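Local coordinates for protein CDP-4-keto-6-deoxy-D-glucose-3-dehydrase (Yersinia pseudotuberculosis, PDB 3BB8) that binds pyridoxal 5'-phosphate and probably catalyses the C3 dehydration of CDP-4-keto-6-deoxy-D-glucose during lipopolysaccharide biosynthesis, at residues Pro100-Arg105 with Ser234-Ser239; Ala153-Lys158 with Tyr184-Ile189; Arg374-Gly379 with Asp402-Gln407. The protein carries 1 engineered substitution. All blocks are in the same frame, centred on the assembly; numbering follows the deposited sequence.

Contact 1 of 3, residues Pro100-Arg105 with Ser234-Ser239; sequences PKLGVR and SAELKS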
loop_
_atom_site.group_PDB
_atom_site.type_symbol
_atom_site.label_atom_id
_atom_site.label_comp_id
_atom_site.label_asym_id
_atom_site.label_seq_id
_atom_site.Cartn_x
_atom_site.Cartn_y
_atom_site.Cartn_z
ATOM N N PRO A 100 3.904 -17.035 -13.507
ATOM C CA PRO A 100 4.069 -18.196 -14.385
ATOM C C PRO A 100 4.417 -17.794 -15.821
ATOM O O PRO A 100 4.757 -18.639 -16.642
ATOM C CB PRO A 100 2.724 -18.916 -14.271
ATOM C CG PRO A 100 1.762 -17.801 -13.936
ATOM C CD PRO A 100 2.543 -16.987 -12.940
ATOM N N LYS A 101 4.332 -16.504 -16.123
ATOM C CA LYS A 101 4.684 -16.024 -17.455
ATOM C C LYS A 101 6.199 -16.124 -17.675
ATOM O O LYS A 101 6.678 -16.024 -18.809
ATOM C CB LYS A 101 4.252 -14.568 -17.641
ATOM C CG LYS A 101 2.749 -14.363 -17.723
ATOM C CD LYS A 101 2.418 -12.932 -18.134
ATOM C CE LYS A 101 0.916 -12.713 -18.251
ATOM N NZ LYS A 101 0.277 -13.651 -19.223
ATOM N N LEU A 102 6.947 -16.319 -16.592
ATOM C CA LEU A 102 8.400 -16.420 -16.672
ATOM C C LEU A 102 8.857 -17.877 -16.759
ATOM O O LEU A 102 10.030 -18.201 -16.542
ATOM C CB LEU A 102 9.031 -15.723 -15.461
ATOM C CG LEU A 102 8.653 -14.243 -15.374
ATOM C CD1 LEU A 102 9.230 -13.637 -14.104
ATOM C CD2 LEU A 102 9.158 -13.504 -16.603
ATOM N N GLY A 103 7.909 -18.747 -17.081
ATOM C CA GLY A 103 8.198 -20.157 -17.217
ATOM C C GLY A 103 9.125 -20.744 -16.174
ATOM O O GLY A 103 8.990 -20.473 -14.982
ATOM N N VAL A 104 10.081 -21.547 -16.640
ATOM C CA VAL A 104 11.037 -22.229 -15.777
ATOM C C VAL A 104 11.786 -21.342 -14.778
ATOM O O VAL A 104 12.205 -21.820 -13.725
ATOM C CB VAL A 104 12.083 -23.003 -16.627
ATOM C CG1 VAL A 104 13.125 -22.041 -17.188
ATOM C CG2 VAL A 104 12.730 -24.096 -15.789
ATOM N N ARG A 105 11.956 -20.058 -15.084
ATOM C CA ARG A 105 12.675 -19.212 -14.146
ATOM C C ARG A 105 11.820 -18.303 -13.261
ATOM O O ARG A 105 12.221 -17.196 -12.912
ATOM C CB ARG A 105 13.749 -18.399 -14.875
ATOM C CG ARG A 105 13.274 -17.444 -15.943
ATOM C CD ARG A 105 14.499 -16.774 -16.569
ATOM N NE ARG A 105 15.491 -16.450 -15.540
ATOM C CZ ARG A 105 16.195 -15.327 -15.479
ATOM N NH1 ARG A 105 16.041 -14.378 -16.391
ATOM N NH2 ARG A 105 17.047 -15.146 -14.480
ATOM N N SER A 234 12.916 -3.935 -18.527
ATOM C CA SER A 234 12.152 -4.970 -19.196
ATOM C C SER A 234 10.657 -4.679 -19.274
ATOM O O SER A 234 10.001 -4.459 -18.258
ATOM C CB SER A 234 12.359 -6.295 -18.481
ATOM O OG SER A 234 11.344 -7.212 -18.838
ATOM N N ALA A 235 10.125 -4.695 -20.492
ATOM C CA ALA A 235 8.705 -4.457 -20.716
ATOM C C ALA A 235 7.914 -5.608 -20.116
ATOM O O ALA A 235 6.829 -5.417 -19.582
ATOM C CB ALA A 235 8.419 -4.351 -22.205
ATOM N N GLU A 236 8.460 -6.809 -20.206
ATOM C CA GLU A 236 7.783 -7.964 -19.644
ATOM C C GLU A 236 7.612 -7.839 -18.127
ATOM O O GLU A 236 6.516 -8.037 -17.609
ATOM C CB GLU A 236 8.551 -9.235 -19.967
ATOM C CG GLU A 236 7.953 -10.483 -19.348
ATOM C CD GLU A 236 8.749 -11.706 -19.715
ATOM O OE1 GLU A 236 9.956 -11.523 -19.940
ATOM O OE2 GLU A 236 8.194 -12.828 -19.773
ATOM N N LEU A 237 8.692 -7.508 -17.418
ATOM C CA LEU A 237 8.615 -7.359 -15.968
ATOM C C LEU A 237 7.688 -6.201 -15.593
ATOM O O LEU A 237 6.938 -6.288 -14.630
ATOM C CB LEU A 237 10.007 -7.125 -15.366
ATOM C CG LEU A 237 10.998 -8.282 -15.486
ATOM C CD1 LEU A 237 12.289 -7.925 -14.770
ATOM C CD2 LEU A 237 10.404 -9.532 -14.901
ATOM N N LYS A 238 7.746 -5.126 -16.368
ATOM C CA LYS A 238 6.919 -3.959 -16.132
ATOM C C LYS A 238 5.449 -4.365 -16.173
ATOM O O LYS A 238 4.652 -3.932 -15.331
ATOM C CB LYS A 238 7.220 -2.904 -17.197
ATOM C CG LYS A 238 6.452 -1.597 -17.075
ATOM C CD LYS A 238 5.027 -1.732 -17.582
ATOM C CE LYS A 238 4.372 -0.372 -17.721
ATOM N NZ LYS A 238 3.023 -0.469 -18.351
ATOM N N SER A 239 5.087 -5.198 -17.146
ATOM C CA SER A 239 3.703 -5.650 -17.263
ATOM C C SER A 239 3.288 -6.562 -16.120
ATOM O O SER A 239 2.173 -6.460 -15.630
ATOM C CB SER A 239 3.472 -6.362 -18.597
ATOM O OG SER A 239 3.339 -5.400 -19.625
#

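Contact 2 of 3, residues Ala153-Lys158 with Tyr184-Ile189; sequences AAVSDK and YNLWLI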
loop_
_atom_site.group_PDB
_atom_site.type_symbol
_atom_site.label_atom_id
_atom_site.label_comp_id
_atom_site.label_asym_id
_atom_site.label_seq_id
_atom_site.Cartn_x
_atom_site.Cartn_y
_atom_site.Cartn_z
ATOM N N ALA A 153 29.593 -19.145 -2.458
ATOM C CA ALA A 153 29.394 -20.330 -1.630
ATOM C C ALA A 153 27.972 -20.501 -1.112
ATOM O O ALA A 153 27.603 -21.586 -0.662
ATOM C CB ALA A 153 30.373 -20.318 -0.459
ATOM N N ALA A 154 27.174 -19.439 -1.167
ATOM C CA ALA A 154 25.795 -19.519 -0.689
ATOM C C ALA A 154 24.848 -20.007 -1.788
ATOM O O ALA A 154 23.679 -20.306 -1.530
ATOM C CB ALA A 154 25.343 -18.161 -0.169
ATOM N N VAL A 155 25.357 -20.090 -3.012
ATOM C CA VAL A 155 24.551 -20.543 -4.136
ATOM C C VAL A 155 24.375 -22.058 -4.123
ATOM O O VAL A 155 25.300 -22.802 -3.786
ATOM C CB VAL A 155 25.186 -20.144 -5.470
ATOM C CG1 VAL A 155 24.288 -20.578 -6.617
ATOM C CG2 VAL A 155 25.418 -18.645 -5.504
ATOM N N SER A 156 23.176 -22.505 -4.481
ATOM C CA SER A 156 22.875 -23.929 -4.533
ATOM C C SER A 156 21.878 -24.208 -5.651
ATOM O O SER A 156 21.526 -23.317 -6.425
ATOM C CB SER A 156 22.299 -24.418 -3.199
ATOM O OG SER A 156 20.976 -23.958 -3.001
ATOM N N ASP A 157 21.434 -25.456 -5.725
ATOM C CA ASP A 157 20.484 -25.879 -6.740
ATOM C C ASP A 157 19.133 -25.182 -6.583
ATOM O O ASP A 157 18.345 -25.124 -7.527
ATOM C CB ASP A 157 20.303 -27.397 -6.669
ATOM C CG ASP A 157 20.014 -27.886 -5.253
ATOM O OD1 ASP A 157 20.793 -27.544 -4.330
ATOM O OD2 ASP A 157 19.014 -28.616 -5.063
ATOM N N LYS A 158 18.870 -24.649 -5.393
ATOM C CA LYS A 158 17.610 -23.969 -5.124
ATOM C C LYS A 158 17.689 -22.450 -5.232
ATOM O O LYS A 158 16.680 -21.762 -5.103
ATOM C CB LYS A 158 17.100 -24.354 -3.740
ATOM C CG LYS A 158 16.724 -25.815 -3.629
ATOM C CD LYS A 158 16.233 -26.151 -2.236
ATOM C CE LYS A 158 15.727 -27.584 -2.156
ATOM N NZ LYS A 158 15.251 -27.903 -0.779
ATOM N N TYR A 184 25.234 -18.014 -12.548
ATOM C CA TYR A 184 24.167 -18.952 -12.219
ATOM C C TYR A 184 22.792 -18.579 -12.768
ATOM O O TYR A 184 21.795 -19.223 -12.441
ATOM C CB TYR A 184 24.085 -19.138 -10.702
ATOM C CG TYR A 184 25.315 -19.788 -10.113
ATOM C CD1 TYR A 184 26.462 -19.042 -9.836
ATOM C CD2 TYR A 184 25.347 -21.162 -9.869
ATOM C CE1 TYR A 184 27.612 -19.652 -9.331
ATOM C CE2 TYR A 184 26.489 -21.782 -9.368
ATOM C CZ TYR A 184 27.617 -21.024 -9.101
ATOM O OH TYR A 184 28.746 -21.644 -8.617
ATOM N N ASN A 185 22.747 -17.546 -13.606
ATOM C CA ASN A 185 21.500 -17.082 -14.207
ATOM C C ASN A 185 20.452 -16.734 -13.149
ATOM O O ASN A 185 19.256 -17.008 -13.317
ATOM C CB ASN A 185 20.942 -18.148 -15.151
ATOM C CG ASN A 185 21.785 -18.319 -16.387
ATOM O OD1 ASN A 185 21.898 -17.406 -17.210
ATOM N ND2 ASN A 185 22.390 -19.491 -16.527
ATOM N N LEU A 186 20.914 -16.127 -12.062
ATOM C CA LEU A 186 20.044 -15.735 -10.966
ATOM C C LEU A 186 19.438 -14.368 -11.236
ATOM O O LEU A 186 20.069 -13.514 -11.862
ATOM C CB LEU A 186 20.842 -15.658 -9.667
ATOM C CG LEU A 186 21.613 -16.893 -9.211
ATOM C CD1 LEU A 186 22.477 -16.522 -8.011
ATOM C CD2 LEU A 186 20.642 -18.016 -8.864
ATOM N N TRP A 187 18.208 -14.178 -10.765
ATOM C CA TRP A 187 17.512 -12.900 -10.892
ATOM C C TRP A 187 18.198 -11.944 -9.925
ATOM O O TRP A 187 18.637 -12.365 -8.857
ATOM C CB TRP A 187 16.046 -13.031 -10.450
ATOM C CG TRP A 187 15.138 -13.693 -11.423
ATOM C CD1 TRP A 187 14.556 -14.921 -11.301
ATOM C CD2 TRP A 187 14.665 -13.140 -12.650
ATOM N NE1 TRP A 187 13.742 -15.164 -12.382
ATOM C CE2 TRP A 187 13.792 -14.085 -13.225
ATOM C CE3 TRP A 187 14.891 -11.930 -13.319
ATOM C CZ2 TRP A 187 13.144 -13.861 -14.433
ATOM C CZ3 TRP A 187 14.248 -11.706 -14.515
ATOM C CH2 TRP A 187 13.383 -12.666 -15.061
ATOM N N LEU A 188 18.286 -10.667 -10.279
ATOM C CA LEU A 188 18.907 -9.698 -9.379
ATOM C C LEU A 188 18.014 -8.495 -9.072
ATOM O O LEU A 188 17.649 -7.732 -9.976
ATOM C CB LEU A 188 20.239 -9.174 -9.944
ATOM C CG LEU A 188 20.841 -8.055 -9.067
ATOM C CD1 LEU A 188 21.352 -8.664 -7.774
ATOM C CD2 LEU A 188 21.965 -7.319 -9.791
ATOM N N ILE A 189 17.674 -8.314 -7.798
ATOM C CA ILE A 189 16.862 -7.163 -7.406
ATOM C C ILE A 189 17.684 -6.192 -6.558
ATOM O O ILE A 189 18.216 -6.556 -5.506
ATOM C CB ILE A 189 15.605 -7.583 -6.616
ATOM C CG1 ILE A 189 14.650 -8.338 -7.543
ATOM C CG2 ILE A 189 14.894 -6.345 -6.058
ATOM C CD1 ILE A 189 13.514 -9.004 -6.848
#

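Contact 3 of 3, residues Arg374-Gly379 with Asp402-Gln407; sequences RLLFAG and DRIMNQ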
loop_
_atom_site.group_PDB
_atom_site.type_symbol
_atom_site.label_atom_id
_atom_site.label_comp_id
_atom_site.label_asym_id
_atom_site.label_seq_id
_atom_site.Cartn_x
_atom_site.Cartn_y
_atom_site.Cartn_z
ATOM N N ARG A 374 20.811 6.762 14.856
ATOM C CA ARG A 374 19.956 5.648 14.484
ATOM C C ARG A 374 20.823 4.413 14.391
ATOM O O ARG A 374 21.948 4.482 13.898
ATOM C CB ARG A 374 19.301 5.888 13.109
ATOM C CG ARG A 374 18.291 7.011 13.066
ATOM C CD ARG A 374 17.039 6.607 13.790
ATOM N NE ARG A 374 16.030 7.661 13.768
ATOM C CZ ARG A 374 16.026 8.716 14.573
ATOM N NH1 ARG A 374 16.983 8.872 15.484
ATOM N NH2 ARG A 374 15.054 9.614 14.473
ATOM N N LEU A 375 20.315 3.281 14.854
ATOM C CA LEU A 375 21.082 2.063 14.730
ATOM C C LEU A 375 20.908 1.645 13.263
ATOM O O LEU A 375 20.047 2.185 12.571
ATOM C CB LEU A 375 20.550 1.003 15.700
ATOM C CG LEU A 375 20.626 1.408 17.186
ATOM C CD1 LEU A 375 20.448 0.171 18.057
ATOM C CD2 LEU A 375 21.981 2.063 17.500
ATOM N N LEU A 376 21.726 0.715 12.780
ATOM C CA LEU A 376 21.632 0.283 11.391
ATOM C C LEU A 376 20.440 -0.648 11.129
ATOM O O LEU A 376 20.603 -1.813 10.740
ATOM C CB LEU A 376 22.950 -0.385 10.957
ATOM C CG LEU A 376 23.158 -0.560 9.443
ATOM C CD1 LEU A 376 22.913 0.752 8.760
ATOM C CD2 LEU A 376 24.567 -1.039 9.139
ATOM N N PHE A 377 19.245 -0.110 11.360
ATOM C CA PHE A 377 17.988 -0.825 11.163
ATOM C C PHE A 377 17.980 -2.097 12.008
ATOM O O PHE A 377 18.358 -2.066 13.174
ATOM C CB PHE A 377 17.778 -1.157 9.681
ATOM C CG PHE A 377 17.875 0.048 8.776
ATOM C CD1 PHE A 377 17.205 1.232 9.092
ATOM C CD2 PHE A 377 18.672 0.019 7.633
ATOM C CE1 PHE A 377 17.333 2.373 8.285
ATOM C CE2 PHE A 377 18.808 1.157 6.814
ATOM C CZ PHE A 377 18.139 2.333 7.146
ATOM N N ALA A 378 17.560 -3.215 11.432
ATOM C CA ALA A 378 17.500 -4.464 12.192
ATOM C C ALA A 378 18.809 -5.004 12.789
ATOM O O ALA A 378 18.787 -5.943 13.590
ATOM C CB ALA A 378 16.834 -5.547 11.330
ATOM N N GLY A 379 19.942 -4.416 12.413
ATOM C CA GLY A 379 21.215 -4.896 12.930
ATOM C C GLY A 379 21.503 -6.277 12.376
ATOM O O GLY A 379 22.302 -6.435 11.456
ATOM N N ASP A 402 26.867 -9.050 13.356
ATOM C CA ASP A 402 26.689 -8.967 14.803
ATOM C C ASP A 402 27.398 -7.730 15.334
ATOM O O ASP A 402 26.897 -7.040 16.227
ATOM C CB ASP A 402 27.259 -10.212 15.493
ATOM C CG ASP A 402 26.289 -11.371 15.494
ATOM O OD1 ASP A 402 25.098 -11.135 15.785
ATOM O OD2 ASP A 402 26.715 -12.511 15.217
ATOM N N ARG A 403 28.569 -7.445 14.778
ATOM C CA ARG A 403 29.319 -6.283 15.227
ATOM C C ARG A 403 28.502 -5.027 14.934
ATOM O O ARG A 403 28.482 -4.085 15.731
ATOM C CB ARG A 403 30.673 -6.208 14.516
ATOM C CG ARG A 403 31.686 -5.368 15.268
ATOM C CD ARG A 403 32.924 -5.095 14.448
ATOM N NE ARG A 403 33.806 -4.154 15.130
ATOM C CZ ARG A 403 34.664 -3.352 14.509
ATOM N NH1 ARG A 403 34.759 -3.372 13.183
ATOM N NH2 ARG A 403 35.426 -2.528 15.217
ATOM N N ILE A 404 27.814 -5.023 13.794
ATOM C CA ILE A 404 27.009 -3.870 13.415
ATOM C C ILE A 404 25.833 -3.741 14.358
ATOM O O ILE A 404 25.487 -2.645 14.793
ATOM C CB ILE A 404 26.492 -3.997 11.956
ATOM C CG1 ILE A 404 27.676 -3.913 10.982
ATOM C CG2 ILE A 404 25.486 -2.897 11.660
ATOM C CD1 ILE A 404 27.290 -4.042 9.526
ATOM N N MET A 405 25.226 -4.876 14.683
ATOM C CA MET A 405 24.082 -4.890 15.582
ATOM C C MET A 405 24.465 -4.313 16.935
ATOM O O MET A 405 23.679 -3.600 17.556
ATOM C CB MET A 405 23.567 -6.320 15.764
ATOM C CG MET A 405 22.417 -6.441 16.759
ATOM S SD MET A 405 22.045 -8.158 17.159
ATOM C CE MET A 405 23.594 -8.639 17.922
ATOM N N ASN A 406 25.683 -4.612 17.380
ATOM C CA ASN A 406 26.157 -4.138 18.680
ATOM C C ASN A 406 26.915 -2.826 18.715
ATOM O O ASN A 406 26.749 -2.043 19.648
ATOM C CB ASN A 406 27.073 -5.179 19.329
ATOM C CG ASN A 406 26.349 -6.437 19.711
ATOM O OD1 ASN A 406 25.418 -6.404 20.517
ATOM N ND2 ASN A 406 26.772 -7.564 19.135
ATOM N N GLN A 407 27.741 -2.580 17.706
ATOM C CA GLN A 407 28.592 -1.391 17.717
ATOM C C GLN A 407 28.373 -0.288 16.688
ATOM O O GLN A 407 29.013 0.764 16.772
ATOM C CB GLN A 407 30.047 -1.853 17.626
ATOM C CG GLN A 407 30.434 -2.889 18.674
ATOM C CD GLN A 407 30.530 -2.286 20.055
ATOM O OE1 GLN A 407 31.311 -1.361 20.282
ATOM N NE2 GLN A 407 29.741 -2.798 20.985
#

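Contact 1 of 3, residues Pro100-Arg105 with Ser234-Ser239
Lys101 meets Glu236 with its backbone rather than its charge. Its carbonyl O lies 3.7 Å from Glu236 OE2, two oxygens near each other with no bond assigned between them, while its ammonium end leads off in another direction, with the chain passing His284. Leu102, the next residue, supplies most of this segment's share and carries the contact together with Glu236. Its CG lies beside the backbone N (chi1 -59°), and the two methyls split the work. CD2 is set against the carboxylate of Glu236, 3.4 Å from OE2, and CD1 reaches to within 4.3 Å of Leu237 CD2. The glutamate gets there fully extended, its CG anti to the backbone N (chi1 177°), like a strut leaving the first turn of helix 235-245. The buried Leu102 thus meets an exposed carboxylate through one methyl and a second buried leucine through the other.

Gly103 N is bonded to Pro100 O at 3.2 Å and Arg105 N to Leu102 O at 3.0 Å, so two tight turns follow one another, and the positive phi of Gly103 suits a residue without a side chain. On the helix side, Ser234 is the N-cap: its OG accepts from Leu237 N at 3.0 Å in an almost straight bond (176°), tying down the turn that presents Glu236 and Leu237.

The segment 100-105 belongs to the connection from helix 86-96 to strand 112-115, and the contact lays this connection against the start of helix 235-245. Leu237 continues onto Leu97, Asp210 and Thr232, the last at the end of strand 228-232, and on another side of the helix Ala235 and Lys238 rest on Tyr79 of strand 79-83.

Contact 2 of 3, residues Ala153-Lys158 with Tyr184-Ile189
The backbones at Val155 and Tyr184 stay well apart, CA to CA 8.2 Å, and the space between them is bridged by side chains alone. Val155 sends its two methyls to different partners. CG1, anti to the backbone N (chi1 -177°), sits over one face of the Tyr184 ring, 3.7 Å from the centroid and 20° off the normal, a CH-pi contact. It is displaced toward one side of the ring, where Tyr184 CD2 is nearest at 3.5 Å. CG2 makes a looser apolar contact with Leu186 CD1 at 4.4 Å.

Tyr184 lies in the C-terminal part of helix 174-184, which is the helix of a beta-alpha-beta crossover between the parallel strands 159-165 and 187-191. Asn185, with positive phi, leaves the helix, and Leu186 leads into the second strand. Val155, just before the first strand, packs where the helix passes into strand 187-191, touching Val180 of the same helix and Ile114 of strand 112-115 as well.

Tyr184 OH is hydrogen-bonded to Glu152, which links the ring to the residue just before 153-158. Ser156 OG serves that segment's own turn, accepting from Lys158 N at 3.3 Å in an ST turn, and also bonds Glu112.

Contact 3 of 3, residues Arg374-Gly379 with Asp402-Gln407
Apolar packing joins Leu376 to Ile404, whose side chains cross at a slant. Ile404 CG2 fits into the flank of the leucine, 3.3 Å from Leu376 CD2 and 3.6 Å from Leu376 CB, so the fit is tight. Leu376 CG is anti to the backbone N (chi1 -164°), which directs the branch at helix 399-407.

The backbone packs closely at Gly379, whose CA lies 3.9 Å from Met405 CA. Glycine has no CB here, and that position would face the helix, about 3.0 Å from Met405 CG. Met405 CB touches the glycine, while the rest of the chain turns away.

The loop is shaped by a type II' beta turn from Leu376 to Gly379, closed by Gly379 N to Leu376 O at 3.2 Å. At its corner Phe377 has positive phi and reaches the pyridoxal phosphate, its ring edge-to-face with Phe120. In this aspartate aminotransferase fold the contact thus backs a cofactor-binding loop at the subunit interface, where Phe377 O bonds Tyr276, and Met405 packs on Pro273, both of the second subunit.

Salt bridges tie the helix to its surroundings: Asp402 to Arg383, and Arg403 to Glu332 and Glu353.

Contacts 1 and 2 are partly buried and lie near the periphery, away from the cofactor, whereas the touching residues of contact 3 are all buried, and it reaches the active site and the second subunit. The first two share a junction at Trp187, reached from 100-105: Arg105 O is within 2.6 Å of Trp187 NE1, a probable hydrogen bond, the Arg105 guanidinium makes a cation-pi contact with the indole, and Leu102 CD1 packs on Trp187 CZ2. Contact 3 stands apart, about 15 Å from contact 2 between nearest atoms. Chemistry follows place: a carboxylate lies on leucine in contact 1, a methyl on an aromatic face in contact 2, and aliphatic groups and a glycine backbone meet in contact 3.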